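Local coordinates for protein iron transport multicopper oxidase FET3 (PDB 1ZPU) that oxidises ferrous to ferric iron at the expense of oxygen, using four copper ions, for high-affinity iron uptake in yeast, and also oxidises cuprous copper, at residues Y112-K117 with H144-D149; E313-I318 with D377-I382; I449-D454 with L475-D480. All blocks are in the same frame, centred on the assembly; numbering follows the deposited sequence.

Contact 1. Residues Y112-K117 with H144-D149; sequences YEDGMK and HDLVTD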
loop_
_atom_site.group_PDB
_atom_site.type_symbol
_atom_site.label_atom_id
_atom_site.label_comp_id
_atom_site.label_asym_id
_atom_site.label_seq_id
_atom_site.Cartn_x
_atom_site.Cartn_y
_atom_site.Cartn_z
ATOM N N TYR A 112 4.749 5.917 -8.378
ATOM C CA TYR A 112 4.502 4.499 -8.728
ATOM C C TYR A 112 3.385 4.229 -9.751
ATOM O O TYR A 112 3.484 3.275 -10.519
ATOM C CB TYR A 112 4.455 3.532 -7.535
ATOM C CG TYR A 112 3.125 3.292 -6.851
ATOM C CD1 TYR A 112 2.176 2.399 -7.371
ATOM C CD2 TYR A 112 2.847 3.902 -5.633
ATOM C CE1 TYR A 112 0.969 2.161 -6.700
ATOM C CE2 TYR A 112 1.669 3.680 -4.964
ATOM C CZ TYR A 112 0.735 2.815 -5.487
ATOM O OH TYR A 112 -0.428 2.647 -4.764
ATOM N N GLU A 113 2.340 5.055 -9.780
ATOM C CA GLU A 113 1.364 4.978 -10.876
ATOM C C GLU A 113 2.012 5.118 -12.236
ATOM O O GLU A 113 1.534 4.554 -13.195
ATOM C CB GLU A 113 0.243 6.014 -10.758
ATOM C CG GLU A 113 -0.989 5.495 -10.006
ATOM C CD GLU A 113 -1.963 4.680 -10.857
ATOM O OE1 GLU A 113 -1.578 3.774 -11.640
ATOM O OE2 GLU A 113 -3.163 4.944 -10.719
ATOM N N ASP A 114 3.099 5.867 -12.322
ATOM C CA ASP A 114 3.765 6.060 -13.593
ATOM C C ASP A 114 4.762 4.945 -13.904
ATOM O O ASP A 114 5.624 5.103 -14.776
ATOM C CB ASP A 114 4.403 7.455 -13.658
ATOM C CG ASP A 114 3.355 8.584 -13.792
ATOM O OD1 ASP A 114 2.188 8.304 -14.174
ATOM O OD2 ASP A 114 3.699 9.759 -13.521
ATOM N N GLY A 115 4.650 3.823 -13.188
ATOM C CA GLY A 115 5.327 2.586 -13.589
ATOM C C GLY A 115 6.357 2.002 -12.637
ATOM O O GLY A 115 6.765 0.841 -12.811
ATOM N N MET A 116 6.778 2.781 -11.637
ATOM C CA MET A 116 7.867 2.363 -10.731
ATOM C C MET A 116 7.357 1.445 -9.618
ATOM O O MET A 116 7.132 1.882 -8.474
ATOM C CB MET A 116 8.598 3.580 -10.167
ATOM C CG MET A 116 9.818 3.280 -9.371
ATOM S SD MET A 116 10.724 4.828 -9.018
ATOM C CE MET A 116 11.803 4.279 -7.714
ATOM N N LYS A 117 7.195 0.171 -9.958
ATOM C CA LYS A 117 6.587 -0.802 -9.061
ATOM C C LYS A 117 6.822 -2.210 -9.617
ATOM O O LYS A 117 6.950 -2.397 -10.825
ATOM C CB LYS A 117 5.091 -0.530 -8.901
ATOM C CG LYS A 117 4.316 -0.598 -10.220
ATOM C CD LYS A 117 3.006 0.190 -10.170
ATOM C CE LYS A 117 1.951 -0.361 -11.145
ATOM N NZ LYS A 117 0.863 0.646 -11.384
ATOM N N HIS A 144 -3.639 7.965 -18.834
ATOM C CA HIS A 144 -3.003 8.420 -20.067
ATOM C C HIS A 144 -2.150 9.650 -19.864
ATOM O O HIS A 144 -1.370 10.018 -20.728
ATOM C CB HIS A 144 -4.075 8.724 -21.091
ATOM C CG HIS A 144 -4.608 7.502 -21.753
ATOM N ND1 HIS A 144 -5.280 7.539 -22.958
ATOM C CD2 HIS A 144 -4.522 6.198 -21.402
ATOM C CE1 HIS A 144 -5.605 6.307 -23.307
ATOM N NE2 HIS A 144 -5.160 5.480 -22.378
ATOM N N ASP A 145 -2.324 10.306 -18.729
ATOM C CA ASP A 145 -1.503 11.431 -18.371
ATOM C C ASP A 145 -0.664 11.063 -17.161
ATOM O O ASP A 145 -1.095 10.286 -16.314
ATOM C CB ASP A 145 -2.379 12.645 -18.064
ATOM C CG ASP A 145 -3.191 13.110 -19.279
ATOM O OD1 ASP A 145 -2.724 14.019 -20.030
ATOM O OD2 ASP A 145 -4.299 12.562 -19.479
ATOM N N LEU A 146 0.534 11.628 -17.086
ATOM C CA LEU A 146 1.422 11.440 -15.947
ATOM C C LEU A 146 0.830 12.063 -14.697
ATOM O O LEU A 146 0.064 13.020 -14.764
ATOM C CB LEU A 146 2.775 12.082 -16.216
ATOM C CG LEU A 146 3.622 11.584 -17.380
ATOM C CD1 LEU A 146 3.193 12.242 -18.699
ATOM C CD2 LEU A 146 5.037 11.955 -17.062
ATOM N N VAL A 147 1.205 11.522 -13.545
ATOM C CA VAL A 147 0.676 12.003 -12.285
ATOM C C VAL A 147 1.026 13.472 -12.049
ATOM O O VAL A 147 0.179 14.245 -11.624
ATOM C CB VAL A 147 1.100 11.097 -11.161
ATOM C CG1 VAL A 147 0.531 11.565 -9.860
ATOM C CG2 VAL A 147 0.576 9.745 -11.451
ATOM N N THR A 148 2.250 13.858 -12.378
ATOM C CA THR A 148 2.669 15.246 -12.267
ATOM C C THR A 148 1.660 16.219 -12.884
ATOM O O THR A 148 1.315 17.237 -12.259
ATOM C CB THR A 148 4.110 15.423 -12.809
ATOM O OG1 THR A 148 5.027 15.241 -11.720
ATOM C CG2 THR A 148 4.340 16.806 -13.467
ATOM N N ASP A 149 1.168 15.878 -14.079
ATOM C CA ASP A 149 0.188 16.700 -14.794
ATOM C C ASP A 149 -1.223 16.684 -14.195
ATOM O O ASP A 149 -1.875 17.738 -14.087
ATOM C CB ASP A 149 0.189 16.331 -16.270
ATOM C CG ASP A 149 1.461 16.774 -16.960
ATOM O OD1 ASP A 149 2.021 17.813 -16.537
ATOM O OD2 ASP A 149 1.910 16.100 -17.912
#
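D114 reaches from the loop ahead of strand 117-123 to the first turn of helix 147-154, where its carboxylate receives the backbone N-H of V147. The bond from CA to CB already points at the helix, and chi1 of -72° sets CG beside the backbone N, on the way to V147. D114 CG lies 3.8 Å from V147 CG2. Of the two oxygens OD2 makes the better bond: V147 N stands 3.1 Å from D114 OD2, the N-H...O angle is 160°, and the syn lone pair is the one used. D114 OD2 also passes L146 CB at 3.7 Å, the two side chains crossing at about a right angle. D114 OD1 takes only a weak share of the same N-H, at 3.4 Å from V147 N, and rests against V147 CG2 at 3.5 Å; its stronger partner is R22, which forms a salt bridge with it. An alanine here would probably leave the V147 N-H without this acceptor and R22 without its carboxylate mate. V147 CG2 also meets E113 CB at 3.8 Å, so a small apolar contact borders the polar one. W11 of strand 2-14 touches both D114 and L146, and W467 of helix 466-470 packs on V147. L146 holds the N-cap position, yet its leucine side chain has no acceptor to offer. An aspartate distant in sequence serves the helix start instead, and the negative charge of D114 would probably be favoured by the helix N terminus. The arrangement is a carboxylate at a helix N terminus, joining the first and second plastocyanin-like (cupredoxin) domains of a multicopper oxidase.

Contact 2. Residues E313-I318 with D377-I382; sequences EPDHVI and DEIVEI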
loop_
_atom_site.group_PDB
_atom_site.type_symbol
_atom_site.label_atom_id
_atom_site.label_comp_id
_atom_site.label_asym_id
_atom_site.label_seq_id
_atom_site.Cartn_x
_atom_site.Cartn_y
_atom_site.Cartn_z
ATOM N N GLU A 313 -6.580 -6.139 26.394
ATOM C CA GLU A 313 -6.972 -4.732 26.398
ATOM C C GLU A 313 -5.827 -3.793 25.991
ATOM O O GLU A 313 -4.702 -3.933 26.475
ATOM C CB GLU A 313 -7.609 -4.328 27.736
ATOM C CG GLU A 313 -8.994 -4.953 27.979
ATOM C CD GLU A 313 -10.049 -4.531 26.945
ATOM O OE1 GLU A 313 -10.914 -3.698 27.296
ATOM O OE2 GLU A 313 -10.023 -5.024 25.788
ATOM N N PRO A 314 -6.117 -2.845 25.085
ATOM C CA PRO A 314 -5.123 -1.940 24.511
ATOM C C PRO A 314 -4.526 -0.999 25.541
ATOM O O PRO A 314 -5.259 -0.413 26.336
ATOM C CB PRO A 314 -5.930 -1.109 23.505
ATOM C CG PRO A 314 -7.222 -1.812 23.338
ATOM C CD PRO A 314 -7.473 -2.572 24.575
ATOM N N ASP A 315 -3.206 -0.852 25.508
ATOM C CA ASP A 315 -2.503 0.104 26.360
ATOM C C ASP A 315 -2.580 1.514 25.792
ATOM O O ASP A 315 -2.463 2.503 26.518
ATOM C CB ASP A 315 -1.040 -0.303 26.494
ATOM C CG ASP A 315 -0.878 -1.664 27.122
ATOM O OD1 ASP A 315 -1.361 -1.850 28.261
ATOM O OD2 ASP A 315 -0.274 -2.545 26.479
ATOM N N HIS A 316 -2.787 1.589 24.487
ATOM C CA HIS A 316 -2.740 2.837 23.769
ATOM C C HIS A 316 -3.820 2.794 22.695
ATOM O O HIS A 316 -3.765 1.957 21.788
ATOM C CB HIS A 316 -1.353 2.979 23.128
ATOM C CG HIS A 316 -1.027 4.363 22.669
ATOM N ND1 HIS A 316 -1.981 5.345 22.504
ATOM C CD2 HIS A 316 0.150 4.921 22.302
ATOM C CE1 HIS A 316 -1.404 6.453 22.073
ATOM N NE2 HIS A 316 -0.111 6.219 21.938
ATOM N N VAL A 317 -4.811 3.680 22.804
ATOM C CA VAL A 317 -5.863 3.786 21.782
ATOM C C VAL A 317 -5.707 5.063 20.972
ATOM O O VAL A 317 -5.691 6.164 21.519
ATOM C CB VAL A 317 -7.289 3.696 22.377
ATOM C CG1 VAL A 317 -8.344 3.801 21.275
ATOM C CG2 VAL A 317 -7.461 2.399 23.137
ATOM N N ILE A 318 -5.574 4.898 19.664
ATOM C CA ILE A 318 -5.551 6.018 18.729
ATOM C C ILE A 318 -6.898 6.064 17.982
ATOM O O ILE A 318 -7.231 5.135 17.249
ATOM C CB ILE A 318 -4.368 5.874 17.726
ATOM C CG1 ILE A 318 -3.043 5.761 18.481
ATOM C CG2 ILE A 318 -4.335 7.030 16.737
ATOM C CD1 ILE A 318 -1.887 5.265 17.654
ATOM N N ASP A 377 6.539 -2.375 24.671
ATOM C CA ASP A 377 5.854 -3.558 24.123
ATOM C C ASP A 377 4.340 -3.443 24.139
ATOM O O ASP A 377 3.638 -4.450 24.078
ATOM C CB ASP A 377 6.277 -4.838 24.863
ATOM C CG ASP A 377 7.421 -5.587 24.171
ATOM O OD1 ASP A 377 7.430 -5.673 22.919
ATOM O OD2 ASP A 377 8.301 -6.122 24.897
ATOM N N GLU A 378 3.842 -2.219 24.208
ATOM C CA GLU A 378 2.429 -1.996 24.455
ATOM C C GLU A 378 1.531 -2.505 23.352
ATOM O O GLU A 378 1.936 -2.589 22.185
ATOM C CB GLU A 378 2.152 -0.519 24.693
ATOM C CG GLU A 378 2.455 0.404 23.529
ATOM C CD GLU A 378 2.040 1.845 23.814
ATOM O OE1 GLU A 378 1.728 2.169 24.990
ATOM O OE2 GLU A 378 2.030 2.660 22.862
ATOM N N ILE A 379 0.303 -2.845 23.723
ATOM C CA ILE A 379 -0.702 -3.220 22.741
ATOM C C ILE A 379 -1.407 -1.948 22.256
ATOM O O ILE A 379 -2.005 -1.210 23.045
ATOM C CB ILE A 379 -1.676 -4.269 23.320
ATOM C CG1 ILE A 379 -0.964 -5.621 23.429
ATOM C CG2 ILE A 379 -2.947 -4.383 22.461
ATOM C CD1 ILE A 379 -1.358 -6.426 24.651
ATOM N N VAL A 380 -1.298 -1.691 20.955
ATOM C CA VAL A 380 -1.854 -0.488 20.334
ATOM C C VAL A 380 -3.122 -0.815 19.553
ATOM O O VAL A 380 -3.191 -1.818 18.854
ATOM C CB VAL A 380 -0.835 0.187 19.376
ATOM C CG1 VAL A 380 -1.413 1.464 18.770
ATOM C CG2 VAL A 380 0.463 0.499 20.101
ATOM N N GLU A 381 -4.122 0.046 19.684
ATOM C CA GLU A 381 -5.364 -0.090 18.952
ATOM C C GLU A 381 -5.627 1.188 18.164
ATOM O O GLU A 381 -5.607 2.291 18.721
ATOM C CB GLU A 381 -6.510 -0.393 19.918
ATOM C CG GLU A 381 -7.908 -0.191 19.366
ATOM C CD GLU A 381 -8.990 -0.636 20.342
ATOM O OE1 GLU A 381 -9.131 -1.862 20.563
ATOM O OE2 GLU A 381 -9.712 0.234 20.891
ATOM N N ILE A 382 -5.853 1.029 16.862
ATOM C CA ILE A 382 -6.234 2.141 15.999
ATOM C C ILE A 382 -7.726 2.049 15.708
ATOM O O ILE A 382 -8.213 1.062 15.174
ATOM C CB ILE A 382 -5.410 2.176 14.684
ATOM C CG1 ILE A 382 -3.974 2.586 14.978
ATOM C CG2 ILE A 382 -5.993 3.168 13.698
ATOM C CD1 ILE A 382 -3.000 2.268 13.861
#
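H316-I318 and V380-I382 pair as parallel beta strands, the starts of strands 316-326 and 379-386 in the six-stranded sheet of the third cupredoxin domain. H316 is level with V380, V317 with E381 and I318 with I382. E381 N donates to H316 O at 2.9 Å, and I318 N to E381 O at 2.8 Å, both nearly straight. I318, V380 and I382 share one face with H316; I318 CD1 meets V380 CG1 at 4.0 Å, and F372 and L374 of the opposing sheet cover I318 and V380. On the other face V317 lies beside E381, pointing the same way; P314 CG, from the loop before the strand, packs on the E381 carboxylate, whose OE1 is bound by R450. Ahead of the ladder D315 takes over: I379 O accepts from both D315 N and H316 N, while I379 N gives a straight 2.8 Å bond (170°) to the anti lone pair of D315 OD2. E378 OE2 lies in the plane of the H316 ring at its CD2 edge and is bound by E375 N. A side-chain carboxylate thus stands in for a strand carbonyl, and both polar atoms of the I379 backbone are engaged where the ladder begins.

Contact 3. Residues I449-D454 with L475-D480; sequences IRFKAD and LVLVED. With NAG (2-acetamido-2-deoxy-beta-D-glucopyranose), chain B.
F451 and L477 reach toward each other tip to tip, F451 CZ 3.9 Å from L477 CD1. A chi1 of 69° sets F451 CG between the backbone N and the carbonyl carbon, on the side of L477. Beside them A453 CB rests against E479 CG at 3.6 Å; the E479 chain bends at chi2, and E479 OE2 comes 3.3 Å from A453 CA at the inverse gamma turn centred on A453. E479 OE1 lies near the plane of the F451 ring at its edge, 4.1 Å from F451 CE1, with ring and carboxylate planes 44° apart. No hydrogen bond crosses between the segments. The carboxylate is fixed from outside: N455 N donates to OE2 and H399 NE2 bonds to OE1, so two bonds hold this buried acid, and the H399 ring also meets that of F451. Farther out, D454 touches a sugar among whose neighbours is the glycosylated N67: NAG N2 is 3.4 Å from D454 O and NAG O3 is 3.3 Å from D454 OD1, both weak bonds, and Y97 OH bonds the same sugar. The two strands belong to facing sheets of the cupredoxin sandwich, their short axes 11.9 Å apart at closest: 446-452 runs between strands 379-386 and 401-406, 474-479 between 371-374 and 457-463, and D480 occupies the N-cap position of helix 481-486.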
loop_
_atom_site.group_PDB
_atom_site.type_symbol
_atom_site.label_atom_id
_atom_site.label_comp_id
_atom_site.label_asym_id
_atom_site.label_seq_id
_atom_site.Cartn_x
_atom_site.Cartn_y
_atom_site.Cartn_z
ATOM N N ILE A 449 -8.306 -1.988 14.517
ATOM C CA ILE A 449 -7.184 -2.898 14.377
ATOM C C ILE A 449 -6.325 -2.839 15.621
ATOM O O ILE A 449 -6.282 -1.815 16.301
ATOM C CB ILE A 449 -6.322 -2.576 13.142
ATOM C CG1 ILE A 449 -5.824 -1.125 13.191
ATOM C CG2 ILE A 449 -7.102 -2.833 11.878
ATOM C CD1 ILE A 449 -4.758 -0.808 12.147
ATOM N N ARG A 450 -5.655 -3.950 15.916
ATOM C CA ARG A 450 -4.749 -4.045 17.055
ATOM C C ARG A 450 -3.446 -4.723 16.672
ATOM O O ARG A 450 -3.429 -5.649 15.854
ATOM C CB ARG A 450 -5.402 -4.808 18.205
ATOM C CG ARG A 450 -6.389 -3.993 18.983
ATOM C CD ARG A 450 -6.792 -4.727 20.223
ATOM N NE ARG A 450 -8.155 -4.372 20.584
ATOM C CZ ARG A 450 -8.887 -5.006 21.488
ATOM N NH1 ARG A 450 -8.391 -6.042 22.149
ATOM N NH2 ARG A 450 -10.120 -4.599 21.727
ATOM N N PHE A 451 -2.359 -4.249 17.277
ATOM C CA PHE A 451 -1.031 -4.829 17.088
ATOM C C PHE A 451 -0.143 -4.525 18.287
ATOM O O PHE A 451 -0.403 -3.580 19.022
ATOM C CB PHE A 451 -0.378 -4.331 15.783
ATOM C CG PHE A 451 0.001 -2.868 15.800
ATOM C CD1 PHE A 451 1.310 -2.481 16.053
ATOM C CD2 PHE A 451 -0.946 -1.885 15.545
ATOM C CE1 PHE A 451 1.660 -1.142 16.061
ATOM C CE2 PHE A 451 -0.599 -0.548 15.542
ATOM C CZ PHE A 451 0.701 -0.174 15.800
ATOM N N LYS A 452 0.902 -5.328 18.472
ATOM C CA LYS A 452 1.873 -5.133 19.543
ATOM C C LYS A 452 3.030 -4.269 19.054
ATOM O O LYS A 452 3.568 -4.502 17.981
ATOM C CB LYS A 452 2.405 -6.490 20.004
ATOM C CG LYS A 452 3.090 -6.466 21.358
ATOM C CD LYS A 452 3.806 -7.770 21.614
ATOM C CE LYS A 452 4.348 -7.819 23.014
ATOM N NZ LYS A 452 4.994 -9.129 23.250
ATOM N N ALA A 453 3.418 -3.271 19.835
ATOM C CA ALA A 453 4.585 -2.470 19.484
ATOM C C ALA A 453 5.864 -3.227 19.847
ATOM O O ALA A 453 6.500 -2.969 20.873
ATOM C CB ALA A 453 4.531 -1.114 20.158
ATOM N N ASP A 454 6.221 -4.183 19.000
ATOM C CA ASP A 454 7.387 -5.017 19.231
ATOM C C ASP A 454 8.404 -4.835 18.113
ATOM O O ASP A 454 9.286 -5.665 17.916
ATOM C CB ASP A 454 6.972 -6.489 19.366
ATOM C CG ASP A 454 6.221 -7.024 18.133
ATOM O OD1 ASP A 454 6.026 -8.253 18.068
ATOM O OD2 ASP A 454 5.823 -6.244 17.237
ATOM N N LEU A 475 -0.555 9.484 9.046
ATOM C CA LEU A 475 -0.031 9.799 10.371
ATOM C C LEU A 475 1.195 8.949 10.673
ATOM O O LEU A 475 1.397 7.906 10.049
ATOM C CB LEU A 475 -1.094 9.624 11.454
ATOM C CG LEU A 475 -1.791 8.291 11.668
ATOM C CD1 LEU A 475 -0.894 7.340 12.408
ATOM C CD2 LEU A 475 -3.013 8.567 12.494
ATOM N N VAL A 476 2.006 9.393 11.629
ATOM C CA VAL A 476 3.300 8.772 11.877
ATOM C C VAL A 476 3.372 8.120 13.259
ATOM O O VAL A 476 3.076 8.752 14.280
ATOM C CB VAL A 476 4.446 9.793 11.713
ATOM C CG1 VAL A 476 5.794 9.144 11.982
ATOM C CG2 VAL A 476 4.412 10.416 10.334
ATOM N N LEU A 477 3.767 6.852 13.278
ATOM C CA LEU A 477 3.949 6.106 14.519
ATOM C C LEU A 477 5.429 5.930 14.845
ATOM O O LEU A 477 6.176 5.373 14.051
ATOM C CB LEU A 477 3.283 4.736 14.411
ATOM C CG LEU A 477 1.767 4.713 14.212
ATOM C CD1 LEU A 477 1.284 3.288 14.200
ATOM C CD2 LEU A 477 1.025 5.492 15.290
ATOM N N VAL A 478 5.852 6.406 16.007
ATOM C CA VAL A 478 7.222 6.204 16.452
ATOM C C VAL A 478 7.200 5.153 17.559
ATOM O O VAL A 478 6.740 5.416 18.679
ATOM C CB VAL A 478 7.859 7.529 16.945
ATOM C CG1 VAL A 478 9.271 7.300 17.441
ATOM C CG2 VAL A 478 7.865 8.548 15.838
ATOM N N GLU A 479 7.682 3.960 17.228
ATOM C CA GLU A 479 7.709 2.829 18.145
ATOM C C GLU A 479 8.973 2.847 19.004
ATOM O O GLU A 479 10.078 2.906 18.469
ATOM C CB GLU A 479 7.673 1.560 17.327
ATOM C CG GLU A 479 6.911 0.427 17.946
ATOM C CD GLU A 479 6.289 -0.461 16.883
ATOM O OE1 GLU A 479 5.585 0.086 16.001
ATOM O OE2 GLU A 479 6.505 -1.693 16.924
ATOM N N ASP A 480 8.802 2.747 20.323
ATOM C CA ASP A 480 9.846 3.087 21.309
ATOM C C ASP A 480 11.151 3.629 20.715
ATOM O O ASP A 480 12.062 2.868 20.386
ATOM C CB ASP A 480 10.103 1.963 22.340
ATOM C CG ASP A 480 10.738 0.736 21.731
ATOM O OD1 ASP A 480 10.533 0.493 20.523
ATOM O OD2 ASP A 480 11.439 0.008 22.465
HETATM C C1 NAG B . 11.321 -7.729 15.692
HETATM C C2 NAG B . 10.009 -8.515 15.698
HETATM C C3 NAG B . 9.695 -9.108 17.069
HETATM C C4 NAG B . 10.902 -9.880 17.617
HETATM C C5 NAG B . 12.177 -9.027 17.478
HETATM C C6 NAG B . 13.424 -9.778 17.924
HETATM C C7 NAG B . 8.281 -7.984 14.060
HETATM C C8 NAG B . 7.274 -6.974 13.593
HETATM N N2 NAG B . 8.897 -7.709 15.222
HETATM O O3 NAG B . 8.598 -9.977 16.928
HETATM O O4 NAG B . 10.678 -10.328 18.949
HETATM O O5 NAG B . 12.351 -8.603 16.129
HETATM O O6 NAG B . 13.605 -10.903 17.093
HETATM O O7 NAG B . 8.500 -8.997 13.378
#

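From the N terminus the three contacts close in series, none nesting in or crossing another. Contact 1 closes a loop of 26 residues, largely strand, as the chain leaves the first cupredoxin domain and enters the second. Contact 2 follows much later, spanning 58 residues to pair two strands of the third domain, and contact 3 spans 20 residues to join that sheet to its partner. Contacts 2 and 3 touch, their centres about 8 Å apart: V380 N lies 2.8 Å from F451 O, a probable hydrogen bond, and both reach one sheet, in which strands 379-386 and 446-452 are neighbours. Contact 1 lies on the opposite side of the chain's centre from the other two, its nearest atoms about 15 Å from contact 3.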